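PDB 5DMM: homocysteine S-methyltransferase from Escherichia coli, which catalyses zinc-dependent methyl transfer from S-methylmethionine, or less efficiently S-adenosylmethionine, to homocysteine, yielding methionine. Local coordinates for residues A24-A29 with T298-I303; D36-A41 with A79-D84; K101-Y106 with G161-A166; L250-N255 with P282-A287. All coordinates share one frame; numbering follows the deposited sequence.

Contact 1: residues A24-A29 with T298-I303; sequences ATELEA and TTPADI
The short helix 24-29 meets the turn that leads into the C-terminal helix 300-309, and the two backbones come nearest at T25 and T299, whose CA atoms are 6.5 Å apart. One hydrogen bond carries the polar part of the contact: the hydroxyl OG1 of T25 donates to the backbone O of T298 over 2.9 Å. OG1 approaches the carbonyl at a C=O...donor angle of 148°, somewhat tilted from its plane. A chi1 of 50° sets OG1 of T25 between its own backbone N and carbonyl carbon, which turns the hydroxyl to T298 and also brings it against the methyl CG2 of T299, at 3.7 Å. With an alanine in place of T25, the carbonyl of T298 would probably lose this donor and the methyl of T299 its neighbour. The receiving turn is itself a capping box at the start of helix 300-309: T299 OG1 accepts from A301 N at 3.1 Å, and the backbone N of T299 donates to D302 OD2 at 2.9 Å, using the anti lone pair of that oxygen. T298 directs its own hydroxyl to the backbone at A22 and C295, the latter a zinc ligand. The bent chain of E26 meets the ring of P300 from the opposite direction, its OE2 lying 3.2 Å from P300 CD and its CG 3.6 Å from the same carbon. The other carboxylate oxygen, OE1, forms a salt bridge with R30, while helix 48-61 packs against both E26 and P300.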
loop_
_atom_site.group_PDB
_atom_site.type_symbol
_atom_site.label_atom_id
_atom_site.label_comp_id
_atom_site.label_asym_id
_atom_site.label_seq_id
_atom_site.Cartn_x
_atom_site.Cartn_y
_atom_site.Cartn_z
ATOM N N ALA A 24 3.981 -0.307 -12.123
ATOM C CA ALA A 24 4.430 0.482 -13.278
ATOM C C ALA A 24 5.510 -0.196 -14.120
ATOM O O ALA A 24 5.429 -0.187 -15.352
ATOM C CB ALA A 24 4.931 1.840 -12.808
ATOM N N THR A 25 6.523 -0.756 -13.456
ATOM C CA THR A 25 7.622 -1.437 -14.147
ATOM C C THR A 25 7.097 -2.498 -15.099
ATOM O O THR A 25 7.506 -2.578 -16.259
ATOM C CB THR A 25 8.596 -2.113 -13.153
ATOM O OG1 THR A 25 7.853 -2.913 -12.220
ATOM C CG2 THR A 25 9.388 -1.081 -12.388
ATOM N N GLU A 26 6.177 -3.303 -14.590
ATOM C CA GLU A 26 5.632 -4.429 -15.323
ATOM C C GLU A 26 4.729 -3.984 -16.464
ATOM O O GLU A 26 4.739 -4.588 -17.530
ATOM C CB GLU A 26 4.872 -5.349 -14.368
ATOM C CG GLU A 26 5.770 -6.380 -13.691
ATOM C CD GLU A 26 5.821 -7.689 -14.462
ATOM O OE1 GLU A 26 4.837 -7.998 -15.175
ATOM O OE2 GLU A 26 6.834 -8.413 -14.360
ATOM N N LEU A 27 3.946 -2.935 -16.241
ATOM C CA LEU A 27 3.074 -2.430 -17.308
ATOM C C LEU A 27 3.896 -1.855 -18.450
ATOM O O LEU A 27 3.601 -2.089 -19.630
ATOM C CB LEU A 27 2.118 -1.373 -16.764
ATOM C CG LEU A 27 1.033 -1.882 -15.822
ATOM C CD1 LEU A 27 0.169 -0.718 -15.314
ATOM C CD2 LEU A 27 0.154 -2.911 -16.534
ATOM N N GLU A 28 4.927 -1.095 -18.098
ATOM C CA GLU A 28 5.840 -0.543 -19.092
ATOM C C GLU A 28 6.569 -1.620 -19.900
ATOM O O GLU A 28 6.755 -1.476 -21.116
ATOM C CB GLU A 28 6.857 0.369 -18.410
ATOM C CG GLU A 28 6.251 1.642 -17.860
ATOM C CD GLU A 28 7.308 2.630 -17.437
ATOM O OE1 GLU A 28 8.402 2.179 -17.030
ATOM O OE2 GLU A 28 7.051 3.853 -17.525
ATOM N N ALA A 29 6.991 -2.690 -19.230
ATOM C CA ALA A 29 7.622 -3.812 -19.924
ATOM C C ALA A 29 6.674 -4.431 -20.954
ATOM O O ALA A 29 7.114 -4.954 -21.975
ATOM C CB ALA A 29 8.078 -4.872 -18.924
ATOM N N THR A 298 10.754 -1.938 -8.212
ATOM C CA THR A 298 10.793 -3.368 -7.943
ATOM C C THR A 298 9.893 -4.086 -8.935
ATOM O O THR A 298 9.035 -3.484 -9.588
ATOM C CB THR A 298 10.373 -3.708 -6.508
ATOM O OG1 THR A 298 8.993 -3.379 -6.318
ATOM C CG2 THR A 298 11.233 -2.930 -5.533
ATOM N N THR A 299 10.126 -5.382 -9.074
ATOM C CA THR A 299 9.429 -6.194 -10.054
ATOM C C THR A 299 9.179 -7.554 -9.395
ATOM O O THR A 299 9.627 -7.786 -8.262
ATOM C CB THR A 299 10.270 -6.365 -11.349
ATOM O OG1 THR A 299 11.312 -7.304 -11.094
ATOM C CG2 THR A 299 10.891 -5.053 -11.801
ATOM N N PRO A 300 8.478 -8.467 -10.087
ATOM C CA PRO A 300 8.307 -9.798 -9.493
ATOM C C PRO A 300 9.621 -10.540 -9.214
ATOM O O PRO A 300 9.605 -11.532 -8.470
ATOM C CB PRO A 300 7.488 -10.535 -10.550
ATOM C CG PRO A 300 6.646 -9.439 -11.171
ATOM C CD PRO A 300 7.577 -8.255 -11.237
ATOM N N ALA A 301 10.733 -10.082 -9.788
ATOM C CA ALA A 301 12.037 -10.700 -9.509
ATOM C C ALA A 301 12.417 -10.505 -8.043
ATOM O O ALA A 301 12.972 -11.405 -7.418
ATOM C CB ALA A 301 13.115 -10.133 -10.413
ATOM N N ASP A 302 12.114 -9.327 -7.500
ATOM C CA ASP A 302 12.388 -9.046 -6.089
ATOM C C ASP A 302 11.546 -9.914 -5.165
ATOM O O ASP A 302 12.042 -10.402 -4.142
ATOM C CB ASP A 302 12.141 -7.572 -5.764
ATOM C CG ASP A 302 13.025 -6.640 -6.565
ATOM O OD1 ASP A 302 14.206 -6.466 -6.185
ATOM O OD2 ASP A 302 12.540 -6.063 -7.566
ATOM N N ILE A 303 10.271 -10.087 -5.514
ATOM C CA ILE A 303 9.359 -10.917 -4.728
ATOM C C ILE A 303 9.805 -12.382 -4.779
ATOM O O ILE A 303 9.792 -13.089 -3.768
ATOM C CB ILE A 303 7.900 -10.772 -5.236
ATOM C CG1 ILE A 303 7.472 -9.309 -5.121
ATOM C CG2 ILE A 303 6.960 -11.650 -4.435
ATOM C CD1 ILE A 303 7.706 -8.742 -3.718
#

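Contact 2: residues D36-A41 with A79-D84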
loop_
_atom_site.group_PDB
_atom_site.type_symbol
_atom_site.label_atom_id
_atom_site.label_comp_id
_atom_site.label_asym_id
_atom_site.label_seq_id
_atom_site.Cartn_x
_atom_site.Cartn_y
_atom_site.Cartn_z
ATOM N N ASP A 36 1.727 10.272 -17.244
ATOM C CA ASP A 36 1.499 11.165 -16.120
ATOM C C ASP A 36 1.010 10.388 -14.909
ATOM O O ASP A 36 0.777 9.185 -14.996
ATOM C CB ASP A 36 0.485 12.242 -16.495
ATOM C CG ASP A 36 -0.893 11.674 -16.729
ATOM O OD1 ASP A 36 -1.652 11.564 -15.749
ATOM O OD2 ASP A 36 -1.215 11.324 -17.887
ATOM N N SER A 37 0.825 11.081 -13.791
ATOM C CA SER A 37 0.471 10.417 -12.544
ATOM C C SER A 37 -0.964 9.903 -12.519
ATOM O O SER A 37 -1.348 9.209 -11.583
ATOM C CB SER A 37 0.688 11.361 -11.361
ATOM O OG SER A 37 -0.318 12.359 -11.316
ATOM N N LEU A 38 -1.770 10.246 -13.522
ATOM C CA LEU A 38 -3.133 9.735 -13.542
ATOM C C LEU A 38 -3.244 8.570 -14.511
ATOM O O LEU A 38 -4.331 8.285 -15.019
ATOM C CB LEU A 38 -4.135 10.836 -13.922
ATOM C CG LEU A 38 -4.142 12.090 -13.037
ATOM C CD1 LEU A 38 -5.240 13.058 -13.486
ATOM C CD2 LEU A 38 -4.281 11.727 -11.556
ATOM N N TRP A 39 -2.128 7.888 -14.755
ATOM C CA TRP A 39 -2.108 6.829 -15.757
ATOM C C TRP A 39 -3.106 5.715 -15.445
ATOM O O TRP A 39 -3.591 5.059 -16.358
ATOM C CB TRP A 39 -0.699 6.233 -15.911
ATOM C CG TRP A 39 -0.134 5.606 -14.663
ATOM C CD1 TRP A 39 0.734 6.185 -13.782
ATOM C CD2 TRP A 39 -0.387 4.282 -14.165
ATOM N NE1 TRP A 39 1.038 5.308 -12.769
ATOM C CE2 TRP A 39 0.363 4.134 -12.978
ATOM C CE3 TRP A 39 -1.168 3.210 -14.608
ATOM C CZ2 TRP A 39 0.345 2.956 -12.225
ATOM C CZ3 TRP A 39 -1.189 2.046 -13.856
ATOM C CH2 TRP A 39 -0.437 1.930 -12.678
ATOM N N SER A 40 -3.416 5.506 -14.167
ATOM C CA SER A 40 -4.334 4.425 -13.799
ATOM C C SER A 40 -5.720 4.591 -14.440
ATOM O O SER A 40 -6.363 3.604 -14.779
ATOM C CB SER A 40 -4.461 4.316 -12.271
ATOM O OG SER A 40 -4.854 5.544 -11.690
ATOM N N ALA A 41 -6.171 5.829 -14.626
ATOM C CA ALA A 41 -7.474 6.066 -15.230
ATOM C C ALA A 41 -7.501 5.554 -16.671
ATOM O O ALA A 41 -8.504 4.996 -17.119
ATOM C CB ALA A 41 -7.831 7.550 -15.179
ATOM N N ALA A 79 -10.805 14.218 -11.556
ATOM C CA ALA A 79 -11.646 15.299 -12.078
ATOM C C ALA A 79 -10.909 16.023 -13.202
ATOM O O ALA A 79 -11.534 16.617 -14.076
ATOM C CB ALA A 79 -12.034 16.266 -10.991
ATOM N N ALA A 80 -9.581 15.960 -13.194
ATOM C CA ALA A 80 -8.804 16.542 -14.293
ATOM C C ALA A 80 -8.960 15.738 -15.577
ATOM O O ALA A 80 -8.521 16.169 -16.641
ATOM C CB ALA A 80 -7.329 16.642 -13.911
ATOM N N ARG A 81 -9.578 14.565 -15.488
ATOM C CA ARG A 81 -9.832 13.753 -16.678
ATOM C C ARG A 81 -11.308 13.782 -17.061
ATOM O O ARG A 81 -11.763 12.981 -17.872
ATOM C CB ARG A 81 -9.377 12.311 -16.451
ATOM C CG ARG A 81 -7.872 12.161 -16.288
ATOM C CD ARG A 81 -7.160 12.531 -17.577
ATOM N NE ARG A 81 -5.715 12.386 -17.466
ATOM C CZ ARG A 81 -4.877 13.400 -17.281
ATOM N NH1 ARG A 81 -5.339 14.642 -17.194
ATOM N NH2 ARG A 81 -3.576 13.172 -17.189
ATOM N N GLY A 82 -12.051 14.700 -16.453
ATOM C CA GLY A 82 -13.467 14.858 -16.733
ATOM C C GLY A 82 -14.383 13.819 -16.108
ATOM O O GLY A 82 -15.529 13.690 -16.524
ATOM N N LEU A 83 -13.884 13.076 -15.119
ATOM C CA LEU A 83 -14.690 12.057 -14.434
ATOM C C LEU A 83 -15.299 12.631 -13.162
ATOM O O LEU A 83 -14.626 13.360 -12.421
ATOM C CB LEU A 83 -13.844 10.817 -14.103
ATOM C CG LEU A 83 -13.138 10.134 -15.283
ATOM C CD1 LEU A 83 -12.245 8.998 -14.814
ATOM C CD2 LEU A 83 -14.139 9.632 -16.318
ATOM N N ASP A 84 -16.566 12.313 -12.900
ATOM C CA ASP A 84 -17.169 12.747 -11.650
ATOM C C ASP A 84 -16.925 11.686 -10.584
ATOM O O ASP A 84 -16.188 10.721 -10.815
ATOM C CB ASP A 84 -18.677 13.086 -11.806
ATOM C CG ASP A 84 -19.583 11.865 -12.022
ATOM O OD1 ASP A 84 -19.110 10.719 -12.122
ATOM O OD2 ASP A 84 -20.823 12.075 -12.112
#
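D36 and R81 form a salt bridge between the turn before helix 39-46 and the loop that follows helix 75-78. The guanidinium nitrogen NH2 of R81 approaches both carboxylate oxygens, at 2.9 Å from D36 OD1 and 3.1 Å from D36 OD2. The two flat groups are turned steeply, their planes 76° apart, and NH2 alone faces the carboxylate, unlike the two-nitrogen, side-by-side pairing. Within its own segment, D36 OD1 also accepts from the backbone N of L38 at 2.6 Å, the amide coming from above the carboxylate plane. This is an Asx turn, and it is superposed on a type I beta turn from D36 to W39 that leads the chain into helix 39-46. With CG between the backbone N and carbonyl carbon (chi1 67°), the carboxylate folds back over the turn while still meeting R81. An alanine in place of D36 would probably leave the guanidinium without its anion and the L38 amide without its side-chain acceptor. The apolar part centres on L38, whose methyl CD1 sits over the middle of one face of the R81 guanidinium, 3.8 Å from CZ. The same methyl touches the aliphatic part of that arginine at CG, 3.9 Å away, and A80 CB at 4.2 Å. Below this surface layer, F78 of helix 75-78 receives A41 and L83, one from each segment.

Contact 3: residues K101-Y106 with G161-A166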
loop_
_atom_site.group_PDB
_atom_site.type_symbol
_atom_site.label_atom_id
_atom_site.label_comp_id
_atom_site.label_asym_id
_atom_site.label_seq_id
_atom_site.Cartn_x
_atom_site.Cartn_y
_atom_site.Cartn_z
ATOM N N LYS A 101 -9.778 -10.884 -9.445
ATOM C CA LYS A 101 -9.797 -11.784 -10.599
ATOM C C LYS A 101 -8.474 -12.526 -10.736
ATOM O O LYS A 101 -8.465 -13.712 -11.051
ATOM C CB LYS A 101 -10.093 -11.023 -11.897
ATOM C CG LYS A 101 -11.505 -10.439 -11.998
ATOM C CD LYS A 101 -12.556 -11.501 -12.247
ATOM C CE LYS A 101 -13.911 -10.873 -12.571
ATOM N NZ LYS A 101 -13.855 -9.978 -13.767
ATOM N N ALA A 102 -7.360 -11.830 -10.502
ATOM C CA ALA A 102 -6.047 -12.471 -10.542
ATOM C C ALA A 102 -5.895 -13.524 -9.436
ATOM O O ALA A 102 -5.266 -14.566 -9.638
ATOM C CB ALA A 102 -4.937 -11.432 -10.434
ATOM N N ARG A 103 -6.475 -13.245 -8.270
ATOM C CA ARG A 103 -6.473 -14.196 -7.164
ATOM C C ARG A 103 -7.287 -15.446 -7.506
ATOM O O ARG A 103 -6.875 -16.570 -7.196
ATOM C CB ARG A 103 -7.021 -13.548 -5.894
ATOM C CG ARG A 103 -7.104 -14.513 -4.710
ATOM C CD ARG A 103 -7.458 -13.782 -3.410
ATOM N NE ARG A 103 -8.772 -13.147 -3.480
ATOM C CZ ARG A 103 -9.242 -12.309 -2.560
ATOM N NH1 ARG A 103 -8.501 -12.001 -1.500
ATOM N NH2 ARG A 103 -10.448 -11.773 -2.707
ATOM N N GLU A 104 -8.445 -15.251 -8.134
ATOM C CA GLU A 104 -9.246 -16.384 -8.603
ATOM C C GLU A 104 -8.434 -17.235 -9.581
ATOM O O GLU A 104 -8.395 -18.459 -9.459
ATOM C CB GLU A 104 -10.546 -15.907 -9.262
ATOM C CG GLU A 104 -11.515 -15.250 -8.298
ATOM C CD GLU A 104 -11.893 -16.161 -7.146
ATOM O OE1 GLU A 104 -12.595 -17.162 -7.390
ATOM O OE2 GLU A 104 -11.480 -15.892 -5.999
ATOM N N ALA A 105 -7.776 -16.576 -10.538
ATOM C CA ALA A 105 -6.955 -17.260 -11.536
ATOM C C ALA A 105 -5.805 -18.057 -10.922
ATOM O O ALA A 105 -5.539 -19.188 -11.333
ATOM C CB ALA A 105 -6.404 -16.258 -12.544
ATOM N N TYR A 106 -5.116 -17.474 -9.948
ATOM C CA TYR A 106 -3.983 -18.158 -9.361
ATOM C C TYR A 106 -4.442 -19.351 -8.522
ATOM O O TYR A 106 -3.805 -20.405 -8.527
ATOM C CB TYR A 106 -3.137 -17.204 -8.509
ATOM C CG TYR A 106 -1.869 -17.882 -8.061
ATOM C CD1 TYR A 106 -0.959 -18.366 -8.996
ATOM C CD2 TYR A 106 -1.602 -18.092 -6.715
ATOM C CE1 TYR A 106 0.197 -19.014 -8.593
ATOM C CE2 TYR A 106 -0.443 -18.744 -6.313
ATOM C CZ TYR A 106 0.446 -19.195 -7.255
ATOM O OH TYR A 106 1.592 -19.846 -6.856
ATOM N N GLY A 161 -14.772 -5.010 -2.129
ATOM C CA GLY A 161 -14.315 -6.217 -1.461
ATOM C C GLY A 161 -12.830 -6.360 -1.148
ATOM O O GLY A 161 -12.346 -7.476 -1.028
ATOM N N ALA A 162 -12.105 -5.252 -1.028
ATOM C CA ALA A 162 -10.746 -5.290 -0.483
ATOM C C ALA A 162 -10.737 -5.948 0.897
ATOM O O ALA A 162 -11.636 -5.695 1.700
ATOM C CB ALA A 162 -10.168 -3.877 -0.391
ATOM N N ASP A 163 -9.736 -6.787 1.165
ATOM C CA ASP A 163 -9.600 -7.425 2.476
ATOM C C ASP A 163 -9.111 -6.431 3.500
ATOM O O ASP A 163 -9.479 -6.499 4.681
ATOM C CB ASP A 163 -8.644 -8.619 2.404
ATOM C CG ASP A 163 -9.133 -9.674 1.445
ATOM O OD1 ASP A 163 -10.270 -10.161 1.644
ATOM O OD2 ASP A 163 -8.400 -9.993 0.484
ATOM N N LEU A 164 -8.266 -5.518 3.053
ATOM C CA LEU A 164 -7.827 -4.434 3.917
ATOM C C LEU A 164 -7.350 -3.248 3.097
ATOM O O LEU A 164 -7.284 -3.313 1.871
ATOM C CB LEU A 164 -6.724 -4.899 4.861
ATOM C CG LEU A 164 -5.353 -5.225 4.280
ATOM C CD1 LEU A 164 -4.400 -5.471 5.455
ATOM C CD2 LEU A 164 -5.370 -6.451 3.393
ATOM N N LEU A 165 -7.048 -2.161 3.796
ATOM C CA LEU A 165 -6.619 -0.925 3.176
ATOM C C LEU A 165 -5.141 -0.743 3.429
ATOM O O LEU A 165 -4.660 -0.884 4.563
ATOM C CB LEU A 165 -7.389 0.271 3.725
ATOM C CG LEU A 165 -8.911 0.230 3.590
ATOM C CD1 LEU A 165 -9.556 1.442 4.242
ATOM C CD2 LEU A 165 -9.311 0.171 2.116
ATOM N N ALA A 166 -4.425 -0.449 2.358
ATOM C CA ALA A 166 -3.015 -0.086 2.440
ATOM C C ALA A 166 -2.889 1.433 2.413
ATOM O O ALA A 166 -2.810 2.045 1.336
ATOM C CB ALA A 166 -2.250 -0.704 1.290
HETATM O O HOH W 1 -11.674 -10.233 -0.560
#
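R103 and D163 reach toward each other from opposite directions, the arginine from helix 85-109 and the aspartate from the residues just ahead of strand 164-170. They meet in a salt bridge at the edge of the guanidinium: NH1 of R103 donates to OD2 of D163 over 2.8 Å, with an N-H...O angle of 145°. The acceptor lies close to the guanidinium plane, and D163 OD2 uses its syn lone pair, but the carboxylate as a whole is twisted, the two planes standing 48° apart. The twist goes with a single direct bond; the second arm of the pair is bridged by water. That water accepts from R103 NH2 at 2.9 Å and donates both to D163 OD1, at 2.6 Å, and to the backbone O of G161, also at 2.9 Å. Each carboxylate oxygen is thus tied to a different nitrogen of the same guanidinium, one directly and one through solvent. The arginine chain leaves the helix extended, CG anti to the backbone N, and bends only at chi3 (62°) to lay its edge against the acid. Further bonds fix both groups: R103 NH1 also donates to the carbonyl of L116, and D163 OD2 accepts from V118 N, which would probably hold the two rotations in place. G161 ends helix 143-159 in a Schellman motif, and the chain then enters strand 164-170 beside strand 117-122. The salt bridge therefore ties outer helix 85-109 to the end of the connection between helix 143-159 and strand 164-170 in this TIM barrel.

Contact 4: residues L250-N255 with P282-A287; sequences LVVYPN and PQWQAA
With CG anti to its carbonyl carbon (chi1 -70°), W284 swings its indole from the helix toward strand 250-253, while the chi1 of V252, 53°, places CG2 over the six-membered ring and CG1 toward its CE3 rim. CG2 of V252 makes a CH-pi contact with the face, 4.1 Å from the centroid of the six-membered ring and only 6° off the ring normal. The other methyl, CG1, lies 4.0 Å from W284 CE3, nearer the side of the indole that joins the backbone. The valine and tryptophan side chains cross at about a right angle, with CG2 directed at the ring face. At the far end of the indole, P254 comes from the opposite direction: its CG touches W284 CH2 at 3.5 Å, and its CD is 3.8 Å from the same carbon. The indole N-H is not spent on this interface; NE1 bonds to the hydroxyl of T235. Two residues before V252 on the strand, methyl CD1 of L250 rests 3.3 Å from the backbone O of A287, where the helix gives way to the loop before the next strand. Between V252 and P254, which point to the helix, Y253 points to the other side of the strand, where it lines the homocysteine pocket and its hydroxyl bonds to E168. All five touching residues are buried: the tryptophan lies between the parallel sheet and its outer helices, bordered by L239 of helix 235-243 and by I292 of strand 289-292, the neighbour of strand 250-253 in the sheet.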
loop_
_atom_site.group_PDB
_atom_site.type_symbol
_atom_site.label_atom_id
_atom_site.label_comp_id
_atom_site.label_asym_id
_atom_site.label_seq_id
_atom_site.Cartn_x
_atom_site.Cartn_y
_atom_site.Cartn_z
ATOM N N LEU A 250 5.152 -5.307 11.640
ATOM C CA LEU A 250 5.676 -4.150 10.921
ATOM C C LEU A 250 5.717 -4.408 9.423
ATOM O O LEU A 250 5.969 -5.531 8.973
ATOM C CB LEU A 250 7.070 -3.774 11.428
ATOM C CG LEU A 250 7.158 -3.327 12.899
ATOM C CD1 LEU A 250 8.602 -2.938 13.236
ATOM C CD2 LEU A 250 6.183 -2.174 13.215
ATOM N N VAL A 251 5.483 -3.341 8.665
ATOM C CA VAL A 251 5.410 -3.393 7.213
ATOM C C VAL A 251 6.647 -2.753 6.595
ATOM O O VAL A 251 7.098 -1.705 7.041
ATOM C CB VAL A 251 4.146 -2.651 6.696
ATOM C CG1 VAL A 251 4.065 -2.721 5.191
ATOM C CG2 VAL A 251 2.889 -3.220 7.325
ATOM N N VAL A 252 7.191 -3.369 5.552
ATOM C CA VAL A 252 8.328 -2.763 4.888
ATOM C C VAL A 252 8.334 -3.119 3.407
ATOM O O VAL A 252 8.345 -4.285 3.036
ATOM C CB VAL A 252 9.677 -3.173 5.558
ATOM C CG1 VAL A 252 9.822 -4.695 5.670
ATOM C CG2 VAL A 252 10.853 -2.584 4.806
ATOM N N TYR A 253 8.264 -2.100 2.566
ATOM C CA TYR A 253 8.469 -2.311 1.148
ATOM C C TYR A 253 9.175 -1.107 0.539
ATOM O O TYR A 253 8.552 -0.087 0.234
ATOM C CB TYR A 253 7.156 -2.638 0.409
ATOM C CG TYR A 253 5.872 -1.864 0.698
ATOM C CD1 TYR A 253 5.237 -1.154 -0.318
ATOM C CD2 TYR A 253 5.239 -1.932 1.938
ATOM C CE1 TYR A 253 4.032 -0.482 -0.099
ATOM C CE2 TYR A 253 4.036 -1.257 2.171
ATOM C CZ TYR A 253 3.438 -0.542 1.146
ATOM O OH TYR A 253 2.252 0.129 1.361
ATOM N N PRO A 254 10.502 -1.227 0.389
ATOM C CA PRO A 254 11.349 -0.119 -0.048
ATOM C C PRO A 254 11.474 -0.032 -1.563
ATOM O O PRO A 254 11.004 -0.912 -2.293
ATOM C CB PRO A 254 12.698 -0.459 0.582
ATOM C CG PRO A 254 12.730 -1.964 0.518
ATOM C CD PRO A 254 11.309 -2.381 0.844
ATOM N N ASN A 255 12.110 1.034 -2.022
ATOM C CA ASN A 255 12.440 1.166 -3.431
ATOM C C ASN A 255 13.575 0.224 -3.798
ATOM O O ASN A 255 14.343 -0.205 -2.936
ATOM C CB ASN A 255 12.815 2.607 -3.748
ATOM C CG ASN A 255 11.707 3.573 -3.397
ATOM O OD1 ASN A 255 10.537 3.234 -3.495
ATOM N ND2 ASN A 255 12.070 4.771 -2.969
ATOM N N PRO A 282 16.653 -11.116 6.616
ATOM C CA PRO A 282 16.934 -11.452 8.023
ATOM C C PRO A 282 17.012 -10.243 8.973
ATOM O O PRO A 282 16.472 -10.348 10.078
ATOM C CB PRO A 282 18.290 -12.174 7.949
ATOM C CG PRO A 282 18.357 -12.697 6.570
ATOM C CD PRO A 282 17.667 -11.680 5.707
ATOM N N GLN A 283 17.659 -9.145 8.580
ATOM C CA GLN A 283 17.709 -7.947 9.418
ATOM C C GLN A 283 16.302 -7.429 9.689
ATOM O O GLN A 283 15.973 -7.042 10.807
ATOM C CB GLN A 283 18.472 -6.800 8.763
ATOM C CG GLN A 283 19.956 -6.908 8.627
ATOM C CD GLN A 283 20.443 -5.926 7.578
ATOM O OE1 GLN A 283 20.092 -4.739 7.609
ATOM N NE2 GLN A 283 21.208 -6.424 6.610
ATOM N N TRP A 284 15.498 -7.380 8.634
ATOM C CA TRP A 284 14.139 -6.844 8.745
ATOM C C TRP A 284 13.273 -7.692 9.653
ATOM O O TRP A 284 12.561 -7.159 10.509
ATOM C CB TRP A 284 13.488 -6.745 7.362
ATOM C CG TRP A 284 14.080 -5.699 6.509
ATOM C CD1 TRP A 284 14.923 -4.693 6.898
ATOM C CD2 TRP A 284 13.874 -5.529 5.106
ATOM N NE1 TRP A 284 15.256 -3.913 5.817
ATOM C CE2 TRP A 284 14.622 -4.403 4.705
ATOM C CE3 TRP A 284 13.132 -6.228 4.147
ATOM C CZ2 TRP A 284 14.664 -3.965 3.377
ATOM C CZ3 TRP A 284 13.176 -5.796 2.826
ATOM C CH2 TRP A 284 13.933 -4.672 2.456
ATOM N N GLN A 285 13.330 -9.010 9.468
ATOM C CA GLN A 285 12.500 -9.909 10.253
ATOM C C GLN A 285 12.883 -9.831 11.728
ATOM O O GLN A 285 12.024 -9.887 12.608
ATOM C CB GLN A 285 12.628 -11.345 9.751
ATOM C CG GLN A 285 11.824 -12.359 10.554
ATOM C CD GLN A 285 11.795 -13.737 9.909
ATOM O OE1 GLN A 285 12.171 -13.899 8.747
ATOM N NE2 GLN A 285 11.337 -14.737 10.660
ATOM N N ALA A 286 14.178 -9.684 11.985
ATOM C CA ALA A 286 14.668 -9.577 13.349
ATOM C C ALA A 286 14.220 -8.262 13.981
ATOM O O ALA A 286 14.237 -8.122 15.205
ATOM C CB ALA A 286 16.190 -9.691 13.386
ATOM N N ALA A 287 13.845 -7.294 13.148
ATOM C CA ALA A 287 13.370 -6.007 13.641
ATOM C C ALA A 287 11.849 -5.928 13.667
ATOM O O ALA A 287 11.300 -4.843 13.765
ATOM C CB ALA A 287 13.933 -4.865 12.804
#

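How the contacts relate
Contact 1 touches two of the others. L27 CD1 of its first helix packs 3.4 Å from W39 CZ3 in contact 2, and T298 CG2 lies 3.8 Å from P254 O in contact 4; along the chain it encloses all three. Contacts 3 and 4 reach the same parallel sheet without touching, their nearest atoms about 5 Å apart. Contacts 2 and 4 lie on opposite sides of the chain's centre, with centres about 33 Å apart. Contacts 1 and 4 lie beside the active site: the side chains of T298 and P254 are each about 8 Å from the zinc ion held by C229 and C295, whereas L38 of contact 2 is about 12 Å from homocysteine.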